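Local coordinates for protein NAD(+) phosphorylase MbcT (Mycobacterium tuberculosis, PDB 6FKG) that degrades NAD(+) by phosphorolysis, acting as the toxin of a type II toxin-antitoxin pair that kills the cell unless the cognate antitoxin MbcA neutralises it, at residues C25-A31 with A88-I94; L59-A65 with G149-L153; A81-L85 with L179-L183; L36-R42 with F54-Y58. All blocks are in the same frame, centred on the assembly; numbering follows the deposited sequence.

Three of the four contacts reach one mixed sheet, a worked example of how a RES domain is knitted together from segments far apart in sequence. Interaction 1 pairs strands 19-30 and 89-103; interactions 2 and 4 both use strand 56-60, with centres about 17 Å apart on opposite sides of the chain's centre. Interaction 3 lies beyond, joining helices 81-84 and 177-185. Its centre is about 12 Å from that of interaction 1 and about 23 Å from that of interaction 4. Along the chain, interaction 4 closes before interaction 2 opens, whereas interactions 1, 2 and 3 interleave. Distant segments are thus tied together, with MbcA lying against parts of all four contacts.

Interaction 1 (C25-A31 with A88-I94); sequences CYRYTGA and AYRLHTI
H92 and R27 face each other as a hydrogen-bonded pair of the antiparallel ladder between residues 25-30 of strand 19-30 and 89-94 of strand 89-103. Together with T29 they share one face of the sheet, and the histidine illustrates how a strand pair can be tied by more than its backbone. Its CB begins 3.6 Å from R27 O, the same carbonyl that accepts the backbone proton of H92 N at 2.8 Å. With CG beside its own backbone N (chi1 -49°), the ring leans over to the other strand. CD2 still lies 3.6 Å from R27 O, and at the tip NE2 donates to T29 OG1 at 2.8 Å, with the hydroxyl oxygen in the plane of the ring. ND1 bonds to S172 OG on strand 167-174, so the imidazole is held at both nitrogens.

The other face carries Y26, Y28, L91 and T93. Y26 lies alongside T93, its CE2 3.5 Å from T93 OG1, while L91 CD1 comes within 4.1 Å of Y26 CB. The Y28 and Y89 side chains run side by side, with Y89 CD2 at the edge of the Y28 ring and the ring planes 50° apart.

Chemically, the T29 hydroxyl works in both directions: it accepts from H92 NE2 and donates to G30 O at 2.7 Å. The two bonds fix its rotation, next to G30, whose backbone hydrogen-bonds to the MbcA chain.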
loop_
_atom_site.group_PDB
_atom_site.type_symbol
_atom_site.label_atom_id
_atom_site.label_comp_id
_atom_site.label_asym_id
_atom_site.label_seq_id
_atom_site.Cartn_x
_atom_site.Cartn_y
_atom_site.Cartn_z
ATOM N N CYS B 25 33.878 33.014 20.036
ATOM C CA CYS B 25 32.499 32.548 20.115
ATOM C C CYS B 25 32.322 31.490 21.191
ATOM O O CYS B 25 33.290 31.003 21.772
ATOM C CB CYS B 25 32.032 31.981 18.773
ATOM S SG CYS B 25 31.942 33.215 17.449
ATOM N N TYR B 26 31.069 31.126 21.421
ATOM C CA TYR B 26 30.721 30.265 22.534
ATOM C C TYR B 26 29.706 29.236 22.109
ATOM O O TYR B 26 28.762 29.519 21.364
ATOM C CB TYR B 26 30.173 31.104 23.705
ATOM C CG TYR B 26 31.183 32.100 24.203
ATOM C CD1 TYR B 26 31.305 33.355 23.610
ATOM C CD2 TYR B 26 32.047 31.772 25.237
ATOM C CE1 TYR B 26 32.254 34.260 24.049
ATOM C CE2 TYR B 26 32.988 32.666 25.682
ATOM C CZ TYR B 26 33.084 33.905 25.089
ATOM O OH TYR B 26 34.025 34.788 25.542
ATOM N N ARG B 27 29.916 28.026 22.598
ATOM C CA ARG B 27 29.030 26.925 22.327
ATOM C C ARG B 27 28.843 26.124 23.612
ATOM O O ARG B 27 29.789 25.994 24.370
ATOM C CB ARG B 27 29.632 26.039 21.235
ATOM C CG ARG B 27 28.767 24.887 20.903
ATOM C CD ARG B 27 29.511 23.809 20.139
ATOM N NE ARG B 27 28.533 22.811 19.757
ATOM C CZ ARG B 27 28.826 21.689 19.126
ATOM N NH1 ARG B 27 30.090 21.430 18.795
ATOM N NH2 ARG B 27 27.854 20.837 18.817
ATOM N N TYR B 28 27.663 25.553 23.850
ATOM C CA TYR B 28 27.533 24.640 24.986
ATOM C C TYR B 28 27.181 23.241 24.469
ATOM O O TYR B 28 26.582 23.079 23.398
ATOM C CB TYR B 28 26.495 25.159 26.028
ATOM C CG TYR B 28 25.057 24.956 25.609
ATOM C CD1 TYR B 28 24.470 25.783 24.665
ATOM C CD2 TYR B 28 24.290 23.937 26.157
ATOM C CE1 TYR B 28 23.167 25.592 24.259
ATOM C CE2 TYR B 28 22.980 23.733 25.749
ATOM C CZ TYR B 28 22.427 24.561 24.804
ATOM O OH TYR B 28 21.121 24.363 24.405
ATOM N N THR B 29 27.642 22.223 25.192
ATOM C CA THR B 29 27.347 20.841 24.858
ATOM C C THR B 29 27.233 20.079 26.163
ATOM O O THR B 29 27.679 20.556 27.207
ATOM C CB THR B 29 28.463 20.154 24.009
ATOM O OG1 THR B 29 29.646 20.017 24.802
ATOM C CG2 THR B 29 28.765 20.926 22.734
ATOM N N GLY B 30 26.667 18.881 26.105
ATOM C CA GLY B 30 26.874 17.925 27.178
ATOM C C GLY B 30 28.359 17.777 27.432
ATOM O O GLY B 30 29.184 17.921 26.508
ATOM N N ALA B 31 28.698 17.476 28.682
ATOM C CA ALA B 31 30.083 17.465 29.134
ATOM C C ALA B 31 30.926 16.414 28.411
ATOM O O ALA B 31 32.150 16.541 28.335
ATOM C CB ALA B 31 30.138 17.238 30.647
ATOM N N ALA B 88 25.042 17.362 33.259
ATOM C CA ALA B 88 26.401 17.860 33.053
ATOM C C ALA B 88 26.602 18.495 31.678
ATOM O O ALA B 88 26.646 17.795 30.660
ATOM C CB ALA B 88 27.397 16.731 33.253
ATOM N N TYR B 89 26.741 19.818 31.652
ATOM C CA TYR B 89 27.063 20.534 30.418
ATOM C C TYR B 89 28.378 21.292 30.561
ATOM O O TYR B 89 28.831 21.585 31.670
ATOM C CB TYR B 89 25.968 21.537 30.046
ATOM C CG TYR B 89 24.677 20.921 29.566
ATOM C CD1 TYR B 89 23.691 20.536 30.468
ATOM C CD2 TYR B 89 24.441 20.739 28.208
ATOM C CE1 TYR B 89 22.490 19.977 30.017
ATOM C CE2 TYR B 89 23.258 20.172 27.743
ATOM C CZ TYR B 89 22.280 19.809 28.653
ATOM O OH TYR B 89 21.102 19.259 28.200
ATOM N N ARG B 90 28.980 21.625 29.427
ATOM C CA ARG B 90 30.185 22.438 29.425
ATOM C C ARG B 90 30.057 23.595 28.440
ATOM O O ARG B 90 29.333 23.502 27.439
ATOM C CB ARG B 90 31.417 21.580 29.106
ATOM C CG ARG B 90 31.805 20.650 30.258
ATOM C CD ARG B 90 33.138 19.965 30.023
ATOM N NE ARG B 90 33.584 19.227 31.201
ATOM C CZ ARG B 90 34.505 18.270 31.170
ATOM N NH1 ARG B 90 34.858 17.646 32.287
ATOM N NH2 ARG B 90 35.069 17.936 30.017
ATOM N N LEU B 91 30.754 24.681 28.749
ATOM C CA LEU B 91 30.762 25.872 27.929
ATOM C C LEU B 91 32.122 25.994 27.260
ATOM O O LEU B 91 33.153 26.098 27.930
ATOM C CB LEU B 91 30.473 27.126 28.778
ATOM C CG LEU B 91 30.566 28.452 28.021
ATOM C CD1 LEU B 91 29.527 28.551 26.910
ATOM C CD2 LEU B 91 30.411 29.597 29.003
ATOM N N HIS B 92 32.101 25.988 25.935
ATOM C CA HIS B 92 33.305 26.038 25.120
ATOM C C HIS B 92 33.533 27.398 24.518
ATOM O O HIS B 92 32.648 27.961 23.883
ATOM C CB HIS B 92 33.216 25.016 23.994
ATOM C CG HIS B 92 32.808 23.664 24.460
ATOM N ND1 HIS B 92 33.630 22.869 25.231
ATOM C CD2 HIS B 92 31.661 22.967 24.281
ATOM C CE1 HIS B 92 33.005 21.733 25.496
ATOM N NE2 HIS B 92 31.808 21.769 24.932
ATOM N N THR B 93 34.733 27.911 24.715
ATOM C CA THR B 93 35.161 29.151 24.106
ATOM C C THR B 93 35.936 28.788 22.853
ATOM O O THR B 93 36.949 28.103 22.939
ATOM C CB THR B 93 36.046 29.955 25.051
ATOM O OG1 THR B 93 35.335 30.203 26.269
ATOM C CG2 THR B 93 36.451 31.273 24.417
ATOM N N ILE B 94 35.447 29.230 21.701
ATOM C CA ILE B 94 36.005 28.822 20.414
ATOM C C ILE B 94 36.295 30.051 19.573
ATOM O O ILE B 94 35.385 30.796 19.208
ATOM C CB ILE B 94 35.051 27.880 19.656
ATOM C CG1 ILE B 94 34.825 26.593 20.467
ATOM C CG2 ILE B 94 35.601 27.568 18.250
ATOM C CD1 ILE B 94 33.620 25.756 20.022
#

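Interaction 2 (L59-A65 with G149-L153); sequences LADSAQA and GGVGL
Two contrasting side-chain pairs, one side by side and one crossed, organise the meeting of L59-A65 with G149-L153. L59 and L153 lie side by side and point the same way, L59 CD1 reaching L153 CD2 at 4.1 Å. They belong to a hydrogen-bonded antiparallel pair, in which L153 N donates to L59 O at 2.8 Å and L59 N donates in return to L153 O. Beyond them L59 packs on C25, R27 and I94, and L153 on W21, V96, L99 and V101.

D61 and V151 instead cross at about a right angle. The aspartate puts CG between its backbone N and carbonyl carbon (chi1 71°), which turns the carboxylate back onto the facing strand. OD1 receives V151 N at 3.0 Å from well above the carboxylate plane, while OD2 rests 3.5 Å from V151 CB. Since D61 N also donates to V151 O, at 2.9 Å, side chain and backbone of one residue grip both peptide groups flanking V151; OD1 takes the part that a backbone carbonyl would play in a continuing ladder.

Past this point the chain turns into a helix, and A65 directs its CB at G149, 3.4 Å from G149 O. A water accepts from G149 N and donates to A65 O, bridging the backbones. G150, at backbone angles suited to glycine, lies close beside D61 OD1 and the A65 methyl.

S62 is the N-cap, its OG accepting from A65 N at 2.9 Å. The whole is a strand-turn-helix connection leading from strand 56-60 into helix 63-76, with strand 150-156 as the antiparallel neighbour of strand 56-60 in the RES domain sheet.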
loop_
_atom_site.group_PDB
_atom_site.type_symbol
_atom_site.label_atom_id
_atom_site.label_comp_id
_atom_site.label_asym_id
_atom_site.label_seq_id
_atom_site.Cartn_x
_atom_site.Cartn_y
_atom_site.Cartn_z
ATOM N N LEU B 59 27.053 28.390 17.300
ATOM C CA LEU B 59 27.810 29.205 18.246
ATOM C C LEU B 59 27.158 30.563 18.428
ATOM O O LEU B 59 26.444 31.023 17.555
ATOM C CB LEU B 59 29.257 29.400 17.772
ATOM C CG LEU B 59 29.992 28.080 17.483
ATOM C CD1 LEU B 59 30.330 27.992 16.017
ATOM C CD2 LEU B 59 31.247 27.989 18.303
ATOM N N ALA B 60 27.437 31.215 19.557
ATOM C CA ALA B 60 26.967 32.583 19.783
ATOM C C ALA B 60 28.170 33.515 19.905
ATOM O O ALA B 60 29.264 33.043 20.211
ATOM C CB ALA B 60 26.113 32.647 21.036
ATOM N N ASP B 61 27.972 34.825 19.715
ATOM C CA ASP B 61 29.103 35.764 19.704
ATOM C C ASP B 61 29.471 36.308 21.087
ATOM O O ASP B 61 30.352 37.162 21.215
ATOM C CB ASP B 61 28.833 36.948 18.750
ATOM C CG ASP B 61 27.767 37.909 19.268
ATOM O OD1 ASP B 61 26.883 37.497 20.051
ATOM O OD2 ASP B 61 27.812 39.098 18.886
ATOM N N SER B 62 28.805 35.819 22.121
ATOM C CA SER B 62 29.178 36.148 23.492
ATOM C C SER B 62 28.697 35.058 24.427
ATOM O O SER B 62 27.770 34.316 24.095
ATOM C CB SER B 62 28.579 37.488 23.925
ATOM O OG SER B 62 27.175 37.370 24.132
ATOM N N ALA B 63 29.302 34.969 25.607
ATOM C CA ALA B 63 28.841 34.009 26.598
ATOM C C ALA B 63 27.388 34.302 26.985
ATOM O O ALA B 63 26.594 33.380 27.230
ATOM C CB ALA B 63 29.742 34.038 27.830
ATOM N N GLN B 64 27.032 35.584 27.007
ATOM C CA GLN B 64 25.669 35.966 27.392
ATOM C C GLN B 64 24.652 35.503 26.356
ATOM O O GLN B 64 23.579 35.000 26.701
ATOM C CB GLN B 64 25.552 37.475 27.591
ATOM C CG GLN B 64 24.187 37.867 28.101
ATOM C CD GLN B 64 23.806 39.274 27.718
ATOM O OE1 GLN B 64 24.209 40.236 28.367
ATOM N NE2 GLN B 64 23.024 39.404 26.651
ATOM N N ALA B 65 24.986 35.670 25.083
ATOM C CA ALA B 65 24.101 35.224 24.012
ATOM C C ALA B 65 23.959 33.708 24.035
ATOM O O ALA B 65 22.879 33.172 23.765
ATOM C CB ALA B 65 24.612 35.693 22.655
ATOM N N GLY B 149 19.770 36.634 21.866
ATOM C CA GLY B 149 20.645 37.343 22.783
ATOM C C GLY B 149 21.835 38.050 22.153
ATOM O O GLY B 149 22.707 38.543 22.867
ATOM N N GLY B 150 21.883 38.099 20.825
ATOM C CA GLY B 150 22.992 38.735 20.123
ATOM C C GLY B 150 23.156 38.186 18.711
ATOM O O GLY B 150 22.204 38.189 17.932
ATOM N N VAL B 151 24.347 37.693 18.380
ATOM C CA VAL B 151 24.601 37.149 17.037
ATOM C C VAL B 151 24.957 35.668 17.100
ATOM O O VAL B 151 25.700 35.238 17.979
ATOM C CB VAL B 151 25.723 37.934 16.326
ATOM C CG1 VAL B 151 26.079 37.279 14.998
ATOM C CG2 VAL B 151 25.279 39.373 16.111
ATOM N N GLY B 152 24.387 34.883 16.192
ATOM C CA GLY B 152 24.695 33.467 16.093
ATOM C C GLY B 152 25.527 33.146 14.871
ATOM O O GLY B 152 25.496 33.862 13.864
ATOM N N LEU B 153 26.305 32.077 14.977
ATOM C CA LEU B 153 27.082 31.575 13.858
ATOM C C LEU B 153 26.763 30.104 13.669
ATOM O O LEU B 153 26.860 29.314 14.610
ATOM C CB LEU B 153 28.579 31.763 14.100
ATOM C CG LEU B 153 29.496 31.070 13.091
ATOM C CD1 LEU B 153 29.253 31.592 11.673
ATOM C CD2 LEU B 153 30.953 31.233 13.506
HETATM O O HOH W 1 21.130 34.205 21.770
#

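Interaction 3 (A81-L85 with L179-L183); sequences AEKML and LYQEL
The side chain of Y180 meets A81, E82 and L85. A81 sets its methyl over one ring face in a CH-pi contact, CB standing 3.6 Å from the ring centroid and 17° off the normal. E82 comes to the rim instead: OE2 lies in the ring plane, 3.3 Å from Y180 CE1, and the carboxylate plane is turned 80° from that of the ring. L85 CD1 presses on the base of the tyrosine, 3.4 Å from Y180 CB, the two side chains crossing at about a right angle.

What holds the carboxylate is the next shell. Bending at chi2 (84°) curls E82 towards the other helix, where Q181 NE2 donates to the anti lone pair of OE2 at 3.1 Å. A water donates to E82 OE1 and to Y180 OH, each at 2.8 Å, joining carboxylate to phenol. E71 OE2 of helix 63-76 bonds to the same hydroxyl. Further out, A81 rests on V70 and Y180 on M67, both of helix 63-76.

Such an arrangement is helix-helix packing built on one buried tyrosine, with polar bonds at its border, where C-terminal helix 177-185 joins helices 63-76 and 81-84, packed against strand 89-103 through L183 on L91 and M84 on Y89.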
loop_
_atom_site.group_PDB
_atom_site.type_symbol
_atom_site.label_atom_id
_atom_site.label_comp_id
_atom_site.label_asym_id
_atom_site.label_seq_id
_atom_site.Cartn_x
_atom_site.Cartn_y
_atom_site.Cartn_z
ATOM N N ALA B 81 16.809 26.871 32.427
ATOM C CA ALA B 81 18.261 26.707 32.323
ATOM C C ALA B 81 18.821 26.205 33.658
ATOM O O ALA B 81 19.644 25.292 33.676
ATOM C CB ALA B 81 18.939 28.024 31.916
ATOM N N GLU B 82 18.356 26.798 34.759
ATOM C CA GLU B 82 18.807 26.426 36.099
ATOM C C GLU B 82 18.648 24.946 36.404
ATOM O O GLU B 82 19.527 24.336 37.006
ATOM C CB GLU B 82 18.047 27.220 37.163
ATOM C CG GLU B 82 18.492 28.652 37.316
ATOM C CD GLU B 82 17.831 29.590 36.325
ATOM O OE1 GLU B 82 17.068 29.123 35.441
ATOM O OE2 GLU B 82 18.060 30.812 36.458
ATOM N N LYS B 83 17.522 24.371 36.002
ATOM C CA LYS B 83 17.265 22.949 36.244
ATOM C C LYS B 83 17.959 22.051 35.219
ATOM O O LYS B 83 18.486 20.992 35.561
ATOM C CB LYS B 83 15.763 22.669 36.230
ATOM C CG LYS B 83 14.996 23.224 37.430
ATOM C CD LYS B 83 15.369 22.495 38.718
ATOM C CE LYS B 83 14.528 22.955 39.895
ATOM N NZ LYS B 83 15.034 22.391 41.181
ATOM N N MET B 84 17.948 22.467 33.958
ATOM C CA MET B 84 18.560 21.669 32.887
ATOM C C MET B 84 20.044 21.462 33.137
ATOM O O MET B 84 20.594 20.370 32.887
ATOM C CB MET B 84 18.348 22.339 31.525
ATOM C CG MET B 84 18.894 21.553 30.334
ATOM S SD MET B 84 18.444 22.359 28.778
ATOM C CE MET B 84 19.854 23.409 28.524
ATOM N N LEU B 85 20.690 22.510 33.644
ATOM C CA LEU B 85 22.136 22.485 33.860
ATOM C C LEU B 85 22.544 21.703 35.109
ATOM O O LEU B 85 23.714 21.684 35.482
ATOM C CB LEU B 85 22.673 23.902 33.935
ATOM C CG LEU B 85 22.611 24.651 32.600
ATOM C CD1 LEU B 85 23.013 26.097 32.805
ATOM C CD2 LEU B 85 23.521 23.969 31.543
ATOM N N LEU B 179 27.103 29.329 37.194
ATOM C CA LEU B 179 27.859 30.002 36.137
ATOM C C LEU B 179 26.920 30.607 35.115
ATOM O O LEU B 179 27.147 31.722 34.648
ATOM C CB LEU B 179 28.813 29.043 35.427
ATOM C CG LEU B 179 29.694 29.714 34.365
ATOM C CD1 LEU B 179 30.483 30.881 34.956
ATOM C CD2 LEU B 179 30.633 28.685 33.725
ATOM N N TYR B 180 25.882 29.849 34.757
ATOM C CA TYR B 180 24.865 30.339 33.830
ATOM C C TYR B 180 24.314 31.684 34.309
ATOM O O TYR B 180 24.209 32.636 33.554
ATOM C CB TYR B 180 23.727 29.320 33.685
ATOM C CG TYR B 180 22.425 29.970 33.324
ATOM C CD1 TYR B 180 21.485 30.268 34.304
ATOM C CD2 TYR B 180 22.141 30.328 32.015
ATOM C CE1 TYR B 180 20.315 30.897 33.995
ATOM C CE2 TYR B 180 20.946 30.973 31.698
ATOM C CZ TYR B 180 20.041 31.246 32.697
ATOM O OH TYR B 180 18.845 31.883 32.430
ATOM N N GLN B 181 23.953 31.754 35.580
ATOM C CA GLN B 181 23.355 32.982 36.102
ATOM C C GLN B 181 24.350 34.128 36.092
ATOM O O GLN B 181 23.998 35.283 35.834
ATOM C CB GLN B 181 22.821 32.746 37.509
ATOM C CG GLN B 181 21.781 31.655 37.548
ATOM C CD GLN B 181 21.120 31.520 38.904
ATOM O OE1 GLN B 181 21.794 31.442 39.932
ATOM N NE2 GLN B 181 19.792 31.490 38.913
ATOM N N GLU B 182 25.601 33.791 36.373
ATOM C CA GLU B 182 26.677 34.760 36.357
ATOM C C GLU B 182 26.885 35.304 34.943
ATOM O O GLU B 182 26.911 36.518 34.732
ATOM C CB GLU B 182 27.945 34.109 36.887
ATOM C CG GLU B 182 29.143 35.000 37.009
ATOM C CD GLU B 182 30.339 34.213 37.481
ATOM O OE1 GLU B 182 30.174 33.396 38.412
ATOM O OE2 GLU B 182 31.424 34.368 36.894
ATOM N N LEU B 183 26.999 34.402 33.970
ATOM C CA LEU B 183 27.221 34.818 32.586
ATOM C C LEU B 183 26.000 35.499 31.969
ATOM O O LEU B 183 26.140 36.371 31.116
ATOM C CB LEU B 183 27.631 33.623 31.735
ATOM C CG LEU B 183 28.966 33.020 32.175
ATOM C CD1 LEU B 183 29.291 31.763 31.367
ATOM C CD2 LEU B 183 30.069 34.062 32.034
HETATM O O HOH W 2 16.418 30.916 33.362
#

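Interaction 4 (L36-R42 with F54-Y58); sequences LSGEGAR and FPAIY
Backbone bonding joins G38 to A56: A56 N donates to G38 O at 3.1 Å, and P55 CA lies close to the same oxygen. G38 is the N-cap of helix 39-44, and its carbonyl also receives a weak bond from R42 N, so one acceptor serves both the first turn of the helix and the start of strand 56-60. A water adds a second link, donating to A56 O at 2.7 Å and accepting weakly from A41 N.

Van der Waals packing flanks these bonds. A41 points its CB at the strand, 3.3 Å from A56 O, 4.0 Å from A56 CB and equally near Y58 CE1, which it meets at the edge of the ring. I57 sends CD1 against the loop before the helix, 3.0 Å from L36 O, a tight contact with a carbonyl rather than with the leucine side chain.

Charged groups border the other end. The R42 guanidinium lies over the proline, P55 CD standing 4.0 Å from CZ beneath the centre of one face. At its edge, in plane, E39 OE1 forms a weak salt bridge with R42 NH1 at 3.4 Å, while E39 OE2 reaches P55 CG. R42 NE is buried without a polar partner.

Around it, the backbone of I57 pairs with V155 of strand 150-156, F54 stacks on W136 of helix 126-137, and Y58 OH bonds to N49. R27 of strand 19-30 reaches S37 O. E111 of the MbcA chain bonds to S37 OG and G40 N, placing the start of helix 39-44 between the sheet and MbcA.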
loop_
_atom_site.group_PDB
_atom_site.type_symbol
_atom_site.label_atom_id
_atom_site.label_comp_id
_atom_site.label_asym_id
_atom_site.label_seq_id
_atom_site.Cartn_x
_atom_site.Cartn_y
_atom_site.Cartn_z
ATOM N N LEU B 36 33.707 20.452 18.925
ATOM C CA LEU B 36 33.597 20.828 17.515
ATOM C C LEU B 36 32.701 19.877 16.698
ATOM O O LEU B 36 32.542 20.064 15.495
ATOM C CB LEU B 36 34.998 20.900 16.885
ATOM C CG LEU B 36 35.974 21.848 17.597
ATOM C CD1 LEU B 36 37.360 21.796 16.978
ATOM C CD2 LEU B 36 35.433 23.270 17.582
ATOM N N SER B 37 32.115 18.870 17.343
ATOM C CA SER B 37 31.228 17.931 16.647
ATOM C C SER B 37 29.945 18.593 16.182
ATOM O O SER B 37 29.362 19.406 16.905
ATOM C CB SER B 37 30.869 16.736 17.535
ATOM O OG SER B 37 29.721 16.061 17.020
ATOM N N GLY B 38 29.490 18.246 14.974
ATOM C CA GLY B 38 28.249 18.809 14.460
ATOM C C GLY B 38 27.222 17.757 14.077
ATOM O O GLY B 38 26.278 18.031 13.336
ATOM N N GLU B 39 27.394 16.549 14.601
ATOM C CA GLU B 39 26.563 15.427 14.178
ATOM C C GLU B 39 25.120 15.503 14.697
ATOM O O GLU B 39 24.224 14.945 14.084
ATOM C CB GLU B 39 27.190 14.127 14.612
ATOM C CG GLU B 39 28.574 13.965 14.042
ATOM C CD GLU B 39 28.573 13.873 12.523
ATOM O OE1 GLU B 39 27.562 13.401 11.948
ATOM O OE2 GLU B 39 29.588 14.286 11.914
ATOM N N GLY B 40 24.912 16.180 15.819
ATOM C CA GLY B 40 23.582 16.270 16.397
ATOM C C GLY B 40 22.653 17.087 15.516
ATOM O O GLY B 40 21.492 16.709 15.271
ATOM N N ALA B 41 23.167 18.215 15.041
ATOM C CA ALA B 41 22.432 19.052 14.110
ATOM C C ALA B 41 22.154 18.290 12.819
ATOM O O ALA B 41 21.107 18.465 12.203
ATOM C CB ALA B 41 23.203 20.336 13.828
ATOM N N ARG B 42 23.081 17.433 12.406
ATOM C CA ARG B 42 22.837 16.621 11.217
ATOM C C ARG B 42 21.745 15.576 11.455
ATOM O O ARG B 42 20.913 15.327 10.587
ATOM C CB ARG B 42 24.116 15.915 10.761
ATOM C CG ARG B 42 23.931 15.080 9.514
ATOM C CD ARG B 42 25.077 14.102 9.335
ATOM N NE ARG B 42 25.573 14.127 7.972
ATOM C CZ ARG B 42 26.813 13.805 7.620
ATOM N NH1 ARG B 42 27.692 13.412 8.541
ATOM N NH2 ARG B 42 27.173 13.877 6.345
ATOM N N PHE B 54 24.602 17.451 6.231
ATOM C CA PHE B 54 25.906 17.940 6.658
ATOM C C PHE B 54 25.900 18.211 8.143
ATOM O O PHE B 54 24.867 18.576 8.695
ATOM C CB PHE B 54 26.313 19.219 5.885
ATOM C CG PHE B 54 25.261 20.336 5.895
ATOM C CD1 PHE B 54 25.254 21.301 6.891
ATOM C CD2 PHE B 54 24.319 20.432 4.877
ATOM C CE1 PHE B 54 24.298 22.340 6.886
ATOM C CE2 PHE B 54 23.375 21.450 4.853
ATOM C CZ PHE B 54 23.358 22.409 5.856
ATOM N N PRO B 55 27.064 18.040 8.793
ATOM C CA PRO B 55 27.218 18.462 10.183
ATOM C C PRO B 55 27.122 19.971 10.280
ATOM O O PRO B 55 27.478 20.695 9.340
ATOM C CB PRO B 55 28.628 17.975 10.568
ATOM C CG PRO B 55 29.070 17.065 9.469
ATOM C CD PRO B 55 28.293 17.439 8.244
ATOM N N ALA B 56 26.625 20.449 11.411
ATOM C CA ALA B 56 26.566 21.891 11.646
ATOM C C ALA B 56 26.787 22.173 13.120
ATOM O O ALA B 56 26.365 21.395 13.973
ATOM C CB ALA B 56 25.220 22.470 11.180
ATOM N N ILE B 57 27.458 23.292 13.398
ATOM C CA ILE B 57 27.801 23.708 14.757
ATOM C C ILE B 57 27.159 25.050 15.029
ATOM O O ILE B 57 27.325 25.976 14.243
ATOM C CB ILE B 57 29.320 23.884 14.953
ATOM C CG1 ILE B 57 30.092 22.602 14.648
ATOM C CG2 ILE B 57 29.627 24.331 16.370
ATOM C CD1 ILE B 57 31.597 22.837 14.723
ATOM N N TYR B 58 26.456 25.176 16.152
ATOM C CA TYR B 58 25.826 26.442 16.500
ATOM C C TYR B 58 26.609 27.166 17.600
ATOM O O TYR B 58 26.832 26.612 18.681
ATOM C CB TYR B 58 24.376 26.185 16.924
ATOM C CG TYR B 58 23.475 25.867 15.742
ATOM C CD1 TYR B 58 23.450 24.594 15.186
ATOM C CD2 TYR B 58 22.686 26.861 15.164
ATOM C CE1 TYR B 58 22.642 24.303 14.088
ATOM C CE2 TYR B 58 21.878 26.583 14.068
ATOM C CZ TYR B 58 21.872 25.303 13.530
ATOM O OH TYR B 58 21.082 25.026 12.441
HETATM O O HOH W 3 25.471 20.256 16.290
#